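Side-chain contacts in putative PAS/PAC sensor protein (PDB 6HMJ), which senses blue light through a bound flavin mononucleotide and mediates RNA binding and translational regulation, probably through its ANTAR region: residues H78-A83 against G108-L113; K143-A148 against T177-G182; Q156-L161 against R170-L175; A184-A189 against R193-T198. One frame throughout, in Å; residues are numbered along the deposited sequence.

Contact 1 (H78-A83 against G108-L113); sequences HLLLTA and GVITDL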
loop_
_atom_site.group_PDB
_atom_site.type_symbol
_atom_site.label_atom_id
_atom_site.label_comp_id
_atom_site.label_asym_id
_atom_site.label_seq_id
_atom_site.Cartn_x
_atom_site.Cartn_y
_atom_site.Cartn_z
ATOM N N HIS A 78 8.075 -20.355 -46.361
ATOM C CA HIS A 78 8.120 -19.396 -47.456
ATOM C C HIS A 78 7.219 -18.214 -47.120
ATOM O O HIS A 78 6.661 -18.122 -46.023
ATOM C CB HIS A 78 7.692 -20.048 -48.771
ATOM C CG HIS A 78 6.271 -20.519 -48.771
ATOM N ND1 HIS A 78 5.214 -19.694 -49.091
ATOM C CD2 HIS A 78 5.731 -21.726 -48.482
ATOM C CE1 HIS A 78 4.086 -20.374 -49.007
ATOM N NE2 HIS A 78 4.371 -21.610 -48.637
ATOM N N LEU A 79 7.086 -17.306 -48.082
ATOM C CA LEU A 79 6.218 -16.145 -47.974
ATOM C C LEU A 79 5.063 -16.251 -48.964
ATOM O O LEU A 79 5.039 -17.114 -49.847
ATOM C CB LEU A 79 7.004 -14.854 -48.241
ATOM C CG LEU A 79 8.237 -14.562 -47.390
ATOM C CD1 LEU A 79 8.853 -13.235 -47.811
ATOM C CD2 LEU A 79 7.888 -14.541 -45.914
ATOM N N LEU A 80 4.086 -15.362 -48.795
ATOM C CA LEU A 80 2.998 -15.197 -49.752
ATOM C C LEU A 80 2.964 -13.728 -50.147
ATOM O O LEU A 80 2.847 -12.853 -49.283
ATOM C CB LEU A 80 1.656 -15.639 -49.160
ATOM C CG LEU A 80 1.462 -17.147 -48.967
ATOM C CD1 LEU A 80 0.114 -17.430 -48.323
ATOM C CD2 LEU A 80 1.589 -17.907 -50.277
ATOM N N LEU A 81 3.064 -13.460 -51.445
ATOM C CA LEU A 81 3.102 -12.090 -51.941
ATOM C C LEU A 81 1.702 -11.491 -52.006
ATOM O O LEU A 81 0.772 -12.116 -52.527
ATOM C CB LEU A 81 3.768 -12.052 -53.313
ATOM C CG LEU A 81 5.135 -12.743 -53.345
ATOM C CD1 LEU A 81 5.697 -12.771 -54.756
ATOM C CD2 LEU A 81 6.111 -12.078 -52.383
ATOM N N THR A 82 1.559 -10.272 -51.486
ATOM C CA THR A 82 0.286 -9.564 -51.462
ATOM C C THR A 82 0.376 -8.299 -52.304
ATOM O O THR A 82 1.270 -7.471 -52.096
ATOM C CB THR A 82 -0.111 -9.199 -50.029
ATOM O OG1 THR A 82 0.082 -10.330 -49.172
ATOM C CG2 THR A 82 -1.569 -8.763 -49.974
ATOM N N ALA A 83 -0.557 -8.150 -53.242
ATOM C CA ALA A 83 -0.578 -6.992 -54.129
ATOM C C ALA A 83 -0.710 -5.707 -53.321
ATOM O O ALA A 83 -1.723 -5.484 -52.650
ATOM C CB ALA A 83 -1.723 -7.115 -55.131
ATOM N N GLY A 108 -1.070 -31.077 -50.975
ATOM C CA GLY A 108 -0.403 -29.914 -50.423
ATOM C C GLY A 108 -1.363 -29.111 -49.569
ATOM O O GLY A 108 -2.563 -29.055 -49.846
ATOM N N VAL A 109 -0.829 -28.500 -48.517
ATOM C CA VAL A 109 -1.592 -27.619 -47.644
ATOM C C VAL A 109 -0.759 -26.359 -47.465
ATOM O O VAL A 109 0.312 -26.402 -46.847
ATOM C CB VAL A 109 -1.904 -28.266 -46.286
ATOM C CG1 VAL A 109 -2.654 -27.287 -45.392
ATOM C CG2 VAL A 109 -2.704 -29.546 -46.475
ATOM N N ILE A 110 -1.246 -25.243 -47.997
ATOM C CA ILE A 110 -0.569 -23.957 -47.886
ATOM C C ILE A 110 -1.267 -23.169 -46.789
ATOM O O ILE A 110 -2.470 -22.890 -46.885
ATOM C CB ILE A 110 -0.587 -23.196 -49.220
ATOM C CG1 ILE A 110 -0.026 -24.088 -50.332
ATOM C CG2 ILE A 110 0.212 -21.904 -49.100
ATOM C CD1 ILE A 110 -0.007 -23.440 -51.695
ATOM N N THR A 111 -0.517 -22.804 -45.752
ATOM C CA THR A 111 -1.068 -22.146 -44.577
ATOM C C THR A 111 -0.499 -20.740 -44.470
ATOM O O THR A 111 0.707 -20.537 -44.644
ATOM C CB THR A 111 -0.756 -22.937 -43.303
ATOM O OG1 THR A 111 -1.114 -24.312 -43.489
ATOM C CG2 THR A 111 -1.532 -22.373 -42.124
ATOM N N ASP A 112 -1.373 -19.775 -44.198
ATOM C CA ASP A 112 -0.969 -18.392 -43.976
ATOM C C ASP A 112 -0.753 -18.204 -42.479
ATOM O O ASP A 112 -1.707 -18.251 -41.699
ATOM C CB ASP A 112 -2.028 -17.430 -44.508
ATOM C CG ASP A 112 -1.676 -15.973 -44.264
ATOM O OD1 ASP A 112 -0.601 -15.697 -43.689
ATOM O OD2 ASP A 112 -2.481 -15.097 -44.646
ATOM N N LEU A 113 0.498 -17.990 -42.081
ATOM C CA LEU A 113 0.855 -17.851 -40.677
ATOM C C LEU A 113 0.755 -16.412 -40.191
ATOM O O LEU A 113 1.214 -16.109 -39.086
ATOM C CB LEU A 113 2.274 -18.377 -40.443
ATOM C CG LEU A 113 2.524 -19.837 -40.828
ATOM C CD1 LEU A 113 4.000 -20.185 -40.697
ATOM C CD2 LEU A 113 1.681 -20.774 -39.983
#

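Contact 2 (K143-A148 against T177-G182); sequences KGIVMA and TGMIEG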
loop_
_atom_site.group_PDB
_atom_site.type_symbol
_atom_site.label_atom_id
_atom_site.label_comp_id
_atom_site.label_asym_id
_atom_site.label_seq_id
_atom_site.Cartn_x
_atom_site.Cartn_y
_atom_site.Cartn_z
ATOM N N LYS A 143 3.152 3.939 -2.187
ATOM C CA LYS A 143 3.137 5.394 -2.242
ATOM C C LYS A 143 2.062 5.951 -1.316
ATOM O O LYS A 143 2.300 6.916 -0.581
ATOM C CB LYS A 143 2.876 5.879 -3.671
ATOM C CG LYS A 143 3.037 7.388 -3.836
ATOM C CD LYS A 143 2.496 7.916 -5.163
ATOM C CE LYS A 143 3.114 7.280 -6.388
ATOM N NZ LYS A 143 2.555 7.913 -7.622
ATOM N N GLY A 144 0.875 5.341 -1.329
ATOM C CA GLY A 144 -0.200 5.808 -0.470
ATOM C C GLY A 144 0.069 5.558 1.000
ATOM O O GLY A 144 -0.251 6.394 1.849
ATOM N N ILE A 145 0.649 4.400 1.324
ATOM C CA ILE A 145 0.993 4.100 2.710
ATOM C C ILE A 145 1.933 5.165 3.261
ATOM O O ILE A 145 1.746 5.672 4.373
ATOM C CB ILE A 145 1.608 2.694 2.817
ATOM C CG1 ILE A 145 0.534 1.630 2.586
ATOM C CG2 ILE A 145 2.264 2.502 4.175
ATOM C CD1 ILE A 145 1.071 0.215 2.493
ATOM N N VAL A 146 2.965 5.514 2.490
ATOM C CA VAL A 146 3.911 6.533 2.932
ATOM C C VAL A 146 3.226 7.891 3.039
ATOM O O VAL A 146 3.484 8.657 3.975
ATOM C CB VAL A 146 5.120 6.581 1.978
ATOM C CG1 VAL A 146 5.954 7.826 2.234
ATOM C CG2 VAL A 146 5.967 5.323 2.137
ATOM N N MET A 147 2.356 8.216 2.080
ATOM C CA MET A 147 1.661 9.500 2.098
ATOM C C MET A 147 0.953 9.729 3.428
ATOM O O MET A 147 1.136 10.765 4.076
ATOM C CB MET A 147 0.652 9.564 0.950
ATOM C CG MET A 147 1.253 9.884 -0.408
ATOM S SD MET A 147 0.002 9.947 -1.704
ATOM C CE MET A 147 -0.940 11.382 -1.195
ATOM N N ALA A 148 0.131 8.767 3.851
ATOM C CA ALA A 148 -0.685 8.957 5.042
ATOM C C ALA A 148 0.076 8.638 6.324
ATOM O O ALA A 148 -0.155 9.287 7.350
ATOM C CB ALA A 148 -1.947 8.098 4.944
ATOM N N THR A 177 7.433 -3.767 -2.537
ATOM C CA THR A 177 6.956 -5.060 -2.064
ATOM C C THR A 177 7.479 -5.363 -0.667
ATOM O O THR A 177 6.737 -5.857 0.190
ATOM C CB THR A 177 7.372 -6.164 -3.035
ATOM O OG1 THR A 177 6.662 -6.006 -4.268
ATOM C CG2 THR A 177 7.064 -7.539 -2.452
ATOM N N GLY A 178 8.756 -5.069 -0.416
ATOM C CA GLY A 178 9.316 -5.328 0.898
ATOM C C GLY A 178 8.658 -4.503 1.986
ATOM O O GLY A 178 8.444 -4.987 3.100
ATOM N N MET A 179 8.322 -3.249 1.677
ATOM C CA MET A 179 7.695 -2.386 2.670
ATOM C C MET A 179 6.290 -2.868 3.011
ATOM O O MET A 179 5.875 -2.817 4.175
ATOM C CB MET A 179 7.648 -0.945 2.159
ATOM C CG MET A 179 7.185 0.062 3.194
ATOM S SD MET A 179 6.650 1.615 2.455
ATOM C CE MET A 179 4.948 1.206 2.076
ATOM N N ILE A 180 5.543 -3.336 2.011
ATOM C CA ILE A 180 4.176 -3.786 2.253
ATOM C C ILE A 180 4.179 -5.091 3.039
ATOM O O ILE A 180 3.507 -5.218 4.069
ATOM C CB ILE A 180 3.419 -3.925 0.920
ATOM C CG1 ILE A 180 3.367 -2.573 0.202
ATOM C CG2 ILE A 180 2.015 -4.464 1.159
ATOM C CD1 ILE A 180 2.817 -2.637 -1.211
ATOM N N GLU A 181 4.937 -6.083 2.564
ATOM C CA GLU A 181 5.033 -7.350 3.281
ATOM C C GLU A 181 5.574 -7.144 4.691
ATOM O O GLU A 181 5.048 -7.713 5.655
ATOM C CB GLU A 181 5.913 -8.323 2.496
ATOM C CG GLU A 181 5.314 -8.746 1.159
ATOM C CD GLU A 181 6.274 -9.564 0.314
ATOM O OE1 GLU A 181 7.450 -9.700 0.710
ATOM O OE2 GLU A 181 5.852 -10.069 -0.749
ATOM N N GLY A 182 6.621 -6.331 4.831
ATOM C CA GLY A 182 7.217 -6.123 6.142
ATOM C C GLY A 182 6.279 -5.412 7.098
ATOM O O GLY A 182 6.133 -5.809 8.258
#

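Contact 3 (Q156-L161 against R170-L175); sequences QAFALL and RKLRDL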
loop_
_atom_site.group_PDB
_atom_site.type_symbol
_atom_site.label_atom_id
_atom_site.label_comp_id
_atom_site.label_asym_id
_atom_site.label_seq_id
_atom_site.Cartn_x
_atom_site.Cartn_y
_atom_site.Cartn_z
ATOM N N GLN A 156 6.397 13.797 -2.488
ATOM C CA GLN A 156 7.285 13.536 -1.360
ATOM C C GLN A 156 7.310 12.050 -1.020
ATOM O O GLN A 156 8.381 11.465 -0.813
ATOM C CB GLN A 156 6.844 14.358 -0.149
ATOM C CG GLN A 156 6.934 15.859 -0.358
ATOM C CD GLN A 156 6.337 16.649 0.789
ATOM O OE1 GLN A 156 5.298 16.282 1.339
ATOM N NE2 GLN A 156 6.991 17.746 1.153
ATOM N N ALA A 157 6.132 11.425 -0.945
ATOM C CA ALA A 157 6.068 9.997 -0.658
ATOM C C ALA A 157 6.843 9.202 -1.699
ATOM O O ALA A 157 7.612 8.293 -1.362
ATOM C CB ALA A 157 4.612 9.539 -0.610
ATOM N N PHE A 158 6.643 9.527 -2.977
ATOM C CA PHE A 158 7.362 8.838 -4.041
ATOM C C PHE A 158 8.854 9.126 -3.972
ATOM O O PHE A 158 9.676 8.234 -4.211
ATOM C CB PHE A 158 6.794 9.250 -5.399
ATOM C CG PHE A 158 7.323 8.441 -6.543
ATOM C CD1 PHE A 158 6.846 7.164 -6.784
ATOM C CD2 PHE A 158 8.294 8.959 -7.381
ATOM C CE1 PHE A 158 7.330 6.419 -7.835
ATOM C CE2 PHE A 158 8.782 8.217 -8.435
ATOM C CZ PHE A 158 8.300 6.945 -8.663
ATOM N N ALA A 159 9.228 10.368 -3.652
ATOM C CA ALA A 159 10.642 10.698 -3.520
ATOM C C ALA A 159 11.293 9.890 -2.406
ATOM O O ALA A 159 12.420 9.404 -2.560
ATOM C CB ALA A 159 10.810 12.197 -3.268
ATOM N N LEU A 160 10.593 9.720 -1.279
ATOM C CA LEU A 160 11.134 8.924 -0.182
ATOM C C LEU A 160 11.286 7.465 -0.586
ATOM O O LEU A 160 12.259 6.806 -0.200
ATOM C CB LEU A 160 10.239 9.036 1.053
ATOM C CG LEU A 160 10.324 10.330 1.859
ATOM C CD1 LEU A 160 9.298 10.320 2.976
ATOM C CD2 LEU A 160 11.722 10.533 2.420
ATOM N N LEU A 161 10.321 6.933 -1.337
ATOM C CA LEU A 161 10.451 5.571 -1.843
ATOM C C LEU A 161 11.674 5.440 -2.742
ATOM O O LEU A 161 12.389 4.432 -2.686
ATOM C CB LEU A 161 9.184 5.166 -2.594
ATOM C CG LEU A 161 7.966 4.822 -1.737
ATOM C CD1 LEU A 161 6.765 4.528 -2.621
ATOM C CD2 LEU A 161 8.249 3.634 -0.834
ATOM N N ARG A 170 18.209 -1.177 -3.744
ATOM C CA ARG A 170 17.117 -1.983 -4.263
ATOM C C ARG A 170 16.426 -1.227 -5.389
ATOM O O ARG A 170 16.490 0.003 -5.471
ATOM C CB ARG A 170 16.090 -2.313 -3.170
ATOM C CG ARG A 170 16.602 -3.221 -2.074
ATOM C CD ARG A 170 15.611 -3.297 -0.914
ATOM N NE ARG A 170 16.023 -4.274 0.093
ATOM C CZ ARG A 170 15.374 -5.404 0.375
ATOM N NH1 ARG A 170 14.250 -5.726 -0.256
ATOM N NH2 ARG A 170 15.849 -6.212 1.310
ATOM N N LYS A 171 15.765 -1.975 -6.267
ATOM C CA LYS A 171 14.874 -1.361 -7.238
ATOM C C LYS A 171 13.569 -0.966 -6.562
ATOM O O LYS A 171 13.033 -1.703 -5.729
ATOM C CB LYS A 171 14.594 -2.301 -8.409
ATOM C CG LYS A 171 15.784 -2.544 -9.320
ATOM C CD LYS A 171 15.319 -3.069 -10.671
ATOM C CE LYS A 171 16.476 -3.288 -11.629
ATOM N NZ LYS A 171 16.004 -3.768 -12.964
ATOM N N LEU A 172 13.064 0.212 -6.930
ATOM C CA LEU A 172 11.855 0.778 -6.350
ATOM C C LEU A 172 10.752 -0.255 -6.171
ATOM O O LEU A 172 10.079 -0.272 -5.135
ATOM C CB LEU A 172 11.347 1.922 -7.231
ATOM C CG LEU A 172 10.006 2.537 -6.833
ATOM C CD1 LEU A 172 10.064 3.046 -5.406
ATOM C CD2 LEU A 172 9.617 3.654 -7.789
ATOM N N ARG A 173 10.548 -1.119 -7.166
ATOM C CA ARG A 173 9.471 -2.098 -7.068
ATOM C C ARG A 173 9.766 -3.132 -5.988
ATOM O O ARG A 173 8.855 -3.572 -5.277
ATOM C CB ARG A 173 9.243 -2.779 -8.418
ATOM C CG ARG A 173 10.428 -3.561 -8.950
ATOM C CD ARG A 173 10.119 -4.142 -10.319
ATOM N NE ARG A 173 11.223 -4.942 -10.844
ATOM C CZ ARG A 173 12.224 -4.466 -11.581
ATOM N NH1 ARG A 173 12.280 -3.177 -11.894
ATOM N NH2 ARG A 173 13.176 -5.286 -12.005
ATOM N N ASP A 174 11.034 -3.526 -5.841
ATOM C CA ASP A 174 11.391 -4.469 -4.786
ATOM C C ASP A 174 11.226 -3.836 -3.412
ATOM O O ASP A 174 10.736 -4.481 -2.479
ATOM C CB ASP A 174 12.826 -4.958 -4.976
ATOM C CG ASP A 174 13.012 -5.720 -6.264
ATOM O OD1 ASP A 174 12.056 -6.397 -6.693
ATOM O OD2 ASP A 174 14.118 -5.650 -6.840
ATOM N N LEU A 175 11.631 -2.573 -3.269
ATOM C CA LEU A 175 11.409 -1.863 -2.016
ATOM C C LEU A 175 9.923 -1.820 -1.679
ATOM O O LEU A 175 9.520 -2.120 -0.549
ATOM C CB LEU A 175 11.973 -0.444 -2.110
ATOM C CG LEU A 175 11.856 0.386 -0.826
ATOM C CD1 LEU A 175 13.012 0.067 0.116
ATOM C CD2 LEU A 175 11.790 1.876 -1.131
#

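Contact 4 (A184-A189 against R193-T198); sequences AAANSA and RRRLST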
loop_
_atom_site.group_PDB
_atom_site.type_symbol
_atom_site.label_atom_id
_atom_site.label_comp_id
_atom_site.label_asym_id
_atom_site.label_seq_id
_atom_site.Cartn_x
_atom_site.Cartn_y
_atom_site.Cartn_z
ATOM N N ALA A 184 3.057 -5.369 7.032
ATOM C CA ALA A 184 2.001 -6.299 7.410
ATOM C C ALA A 184 2.444 -7.210 8.546
ATOM O O ALA A 184 1.628 -7.580 9.400
ATOM C CB ALA A 184 1.577 -7.131 6.201
ATOM N N ALA A 185 3.722 -7.576 8.580
ATOM C CA ALA A 185 4.259 -8.459 9.605
ATOM C C ALA A 185 4.787 -7.709 10.821
ATOM O O ALA A 185 5.195 -8.351 11.794
ATOM C CB ALA A 185 5.379 -9.322 9.015
ATOM N N ALA A 186 4.788 -6.380 10.795
ATOM C CA ALA A 186 5.340 -5.610 11.898
ATOM C C ALA A 186 4.472 -5.757 13.148
ATOM O O ALA A 186 3.327 -6.213 13.102
ATOM C CB ALA A 186 5.464 -4.138 11.509
ATOM N N ASN A 187 5.042 -5.354 14.283
ATOM C CA ASN A 187 4.346 -5.426 15.562
ATOM C C ASN A 187 3.308 -4.315 15.645
ATOM O O ASN A 187 3.650 -3.128 15.586
ATOM C CB ASN A 187 5.343 -5.323 16.715
ATOM C CG ASN A 187 4.672 -5.335 18.078
ATOM O OD1 ASN A 187 3.555 -5.833 18.234
ATOM N ND2 ASN A 187 5.357 -4.791 19.073
ATOM N N SER A 188 2.036 -4.700 15.770
ATOM C CA SER A 188 0.956 -3.721 15.805
ATOM C C SER A 188 1.048 -2.789 17.006
ATOM O O SER A 188 0.437 -1.715 16.988
ATOM C CB SER A 188 -0.394 -4.438 15.813
ATOM O OG SER A 188 -1.461 -3.505 15.824
ATOM N N ALA A 189 1.793 -3.167 18.049
ATOM C CA ALA A 189 1.877 -2.322 19.236
ATOM C C ALA A 189 2.713 -1.076 18.976
ATOM O O ALA A 189 2.491 -0.038 19.611
ATOM C CB ALA A 189 2.456 -3.114 20.407
ATOM N N ARG A 193 4.455 5.219 12.599
ATOM C CA ARG A 193 5.659 5.790 11.998
ATOM C C ARG A 193 6.916 5.090 12.501
ATOM O O ARG A 193 7.824 4.795 11.714
ATOM C CB ARG A 193 5.725 7.289 12.272
ATOM C CG ARG A 193 4.596 8.048 11.623
ATOM C CD ARG A 193 4.597 9.516 11.994
ATOM N NE ARG A 193 3.477 10.214 11.366
ATOM C CZ ARG A 193 3.119 11.461 11.645
ATOM N NH1 ARG A 193 3.789 12.165 12.552
ATOM N NH2 ARG A 193 2.086 12.004 11.018
ATOM N N ARG A 194 6.993 4.822 13.806
ATOM C CA ARG A 194 8.076 3.995 14.327
ATOM C C ARG A 194 8.063 2.624 13.664
ATOM O O ARG A 194 9.108 2.113 13.248
ATOM C CB ARG A 194 7.937 3.866 15.847
ATOM C CG ARG A 194 8.896 2.896 16.540
ATOM C CD ARG A 194 10.293 3.477 16.685
ATOM N NE ARG A 194 11.145 2.621 17.507
ATOM C CZ ARG A 194 11.036 2.509 18.829
ATOM N NH1 ARG A 194 10.107 3.195 19.485
ATOM N NH2 ARG A 194 11.852 1.707 19.498
ATOM N N ARG A 195 6.878 2.025 13.549
ATOM C CA ARG A 195 6.747 0.708 12.937
ATOM C C ARG A 195 7.291 0.699 11.513
ATOM O O ARG A 195 8.057 -0.194 11.130
ATOM C CB ARG A 195 5.274 0.300 12.956
ATOM C CG ARG A 195 5.004 -1.174 12.777
ATOM C CD ARG A 195 3.516 -1.408 12.595
ATOM N NE ARG A 195 2.737 -0.629 13.556
ATOM C CZ ARG A 195 1.479 -0.236 13.371
ATOM N NH1 ARG A 195 0.833 -0.538 12.250
ATOM N NH2 ARG A 195 0.866 0.470 14.309
ATOM N N LEU A 196 6.896 1.687 10.706
ATOM C CA LEU A 196 7.328 1.724 9.313
ATOM C C LEU A 196 8.821 2.012 9.203
ATOM O O LEU A 196 9.502 1.459 8.333
ATOM C CB LEU A 196 6.516 2.773 8.555
ATOM C CG LEU A 196 6.616 2.800 7.031
ATOM C CD1 LEU A 196 6.320 1.439 6.423
ATOM C CD2 LEU A 196 5.661 3.849 6.488
ATOM N N SER A 197 9.347 2.875 10.075
ATOM C CA SER A 197 10.769 3.195 10.033
ATOM C C SER A 197 11.624 1.950 10.231
ATOM O O SER A 197 12.624 1.756 9.528
ATOM C CB SER A 197 11.101 4.244 11.093
ATOM O OG SER A 197 12.497 4.478 11.154
ATOM N N THR A 198 11.253 1.090 11.185
ATOM C CA THR A 198 12.014 -0.134 11.404
ATOM C C THR A 198 11.889 -1.102 10.232
ATOM O O THR A 198 12.763 -1.955 10.053
ATOM C CB THR A 198 11.572 -0.833 12.697
ATOM O OG1 THR A 198 10.271 -1.407 12.522
ATOM C CG2 THR A 198 11.551 0.141 13.868
#

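Contact 1 (H78-A83 against G108-L113)
The apolar part of this contact gathers round one methyl group, CG2 of I110, which meets both H78 and L80. It lies at the edge of the imidazole, near the ring plane, with H78 CE1 4.2 Å from I110 CG2, and the two side chains cross at about a right angle. L80 approaches the same methyl through one branch, L80 CD2 lying 4.4 Å from I110 CG2, and this CD2 is itself in the plane of the imidazole at its edge. The second methyl of the leucine, CD1, is 4.4 Å from CB of D112, so L80 rests against the aliphatic root of the aspartate. The carboxylate is engaged differently: D112 OD1 accepts a hydrogen bond from the backbone N of S114 at the start of the next helix.

Polar bonds fix the histidine rather than bridge the two segments. With CG between the backbone N and the carbonyl carbon (chi1 64°), its ring lies over the next residue of its own strand, where H78 ND1 donates to L79 O at 2.7 Å. This bond is nearly straight (167°) and lies in the ring plane, although the donor stands well above the carbonyl plane. H78 NE2 is hydrogen-bonded to T92 OG1, which leaves the ring little scope to turn.

Strand 85-97 runs between the two strands in the antiparallel PAS sheet, and the contact reaches across it. The short segments diverge by 70°, while V33 and L30 of helix 28-34 pack on L80 and I110 respectively.

Contact 2 (K143-A148 against T177-G182)
M179 reaches from helix 177-182 into the angle between I145 and V146, and there the packing is close. Its CG lies anti to the backbone N (chi1 -172°), which carries the chain outward, and the bend at chi3 (85°) then turns the terminal methyl onto the isoleucine. M179 CE sits 3.6 Å from I145 CG2 and is almost as near to CB, the two side chains running alongside with their ends pointing opposite ways. The sulfur meets the neighbouring residue, M179 SD lying 3.8 Å from V146 CG2. The methionine also touches L196 and F200 of helix 192-202, so it fills a junction of three helices.

Towards I180 the fit is looser. A 4.3 Å approach of I180 CG1 to I145 CD1 is all that joins this partly exposed residue to the opposing segment, and E181, one residue on, is exposed. I145 has a further neighbour in M147 of the second subunit, which places the contact beside the dimer interface.

The axes of the two short segments come within 11.0 Å of each other and are inclined at 65°, with no hydrogen bond between the segments. Such purely apolar packing of a short helix across the end of a long one is consistent with the small helical bundle of an ANTAR domain.

Contact 3 (Q156-L161 against R170-L175)
L172 faces helix 156-161 and spreads its two methyls over different partners. Its CG is anti to the backbone N (chi1 174°), which sends the branch point straight out from the start of helix 172-185, and from there the methyls part. CD2 goes to the aromatic ring, L172 CD2 lying 3.6 Å from F158 CE1 and nearly as close to CZ. The methyl meets the ring obliquely, and the phenylalanine and leucine side chains cross at about a right angle. CD1 turns to the base of the L161 side chain, L172 CD1 being 3.6 Å from L161 CB.

These segments belong to consecutive helices of the ANTAR region, 154-167 and 172-185, joined by a short connection, and the leucines pack the corner where the two helices meet. K171 stands at the N-cap of the second helix, directly before L172. An alanine in place of L172 would lack both methyls and would probably leave a gap between F158 and L161, with the ring freer to swing.

One turn further along, L175 runs across L161 at a slant, with L175 CD2 4.0 Å from L161 CD2. L161 is buried, whereas F158 lies partly exposed and leans against K143 of the long helix 114-149.

Contact 4 (A184-A189 against R193-T198)
R195 lays the aliphatic part of its chain against A186, with R195 CG 3.3 Å from A186 CB and CD close behind. The alanine methyl points towards the helix and sits alongside this hydrocarbon stem. A bend at chi3 (-44°) then turns the guanidinium along the loop backbone, so that CA of S188 lies over one of its faces, displaced towards the rim. Two loop carbonyls come near without bonding: N187 O is 3.3 Å from R195 NE, but the angle is poor, and S188 O stands in a similar relation to NH2.

Polar partners of the guanidinium outside the two segments include L190, whose backbone O accepts a hydrogen bond from R195 NH2, and D151 of the second subunit, which forms a salt bridge with the same nitrogen. A leucine in place of R195 would probably leave D151 of the second subunit without its charged mate and L190 O without its donor.

The loop has some bracing of its own, a weak bond of 3.2 Å from A189 N to N187 OD1. One arginine thus combines apolar packing on A186 with ionic bonding across the dimer interface, so the path of the loop between helices 172-185 and 192-202 is linked to the pairing of the subunits.

From the N terminus, contact 1 closes first, bringing together two strands of the N-terminal PAS sheet that have another strand between them. Strand 105-112 then leads into the long helix 114-149, which carries the chain to the ANTAR region, so the centres of contacts 1 and 2 lie 54 Å apart. Contact 2 ties the far end of that helix to helix 172-185, and within its loop contact 3 closes the shorter loop between helices 154-167 and 172-185. The two meet where A157 packs against V146 and M147. Contact 4 follows in series, joining the loop that follows helix 172-185 to helix 192-202, and touches contact 2 through M179 and L196.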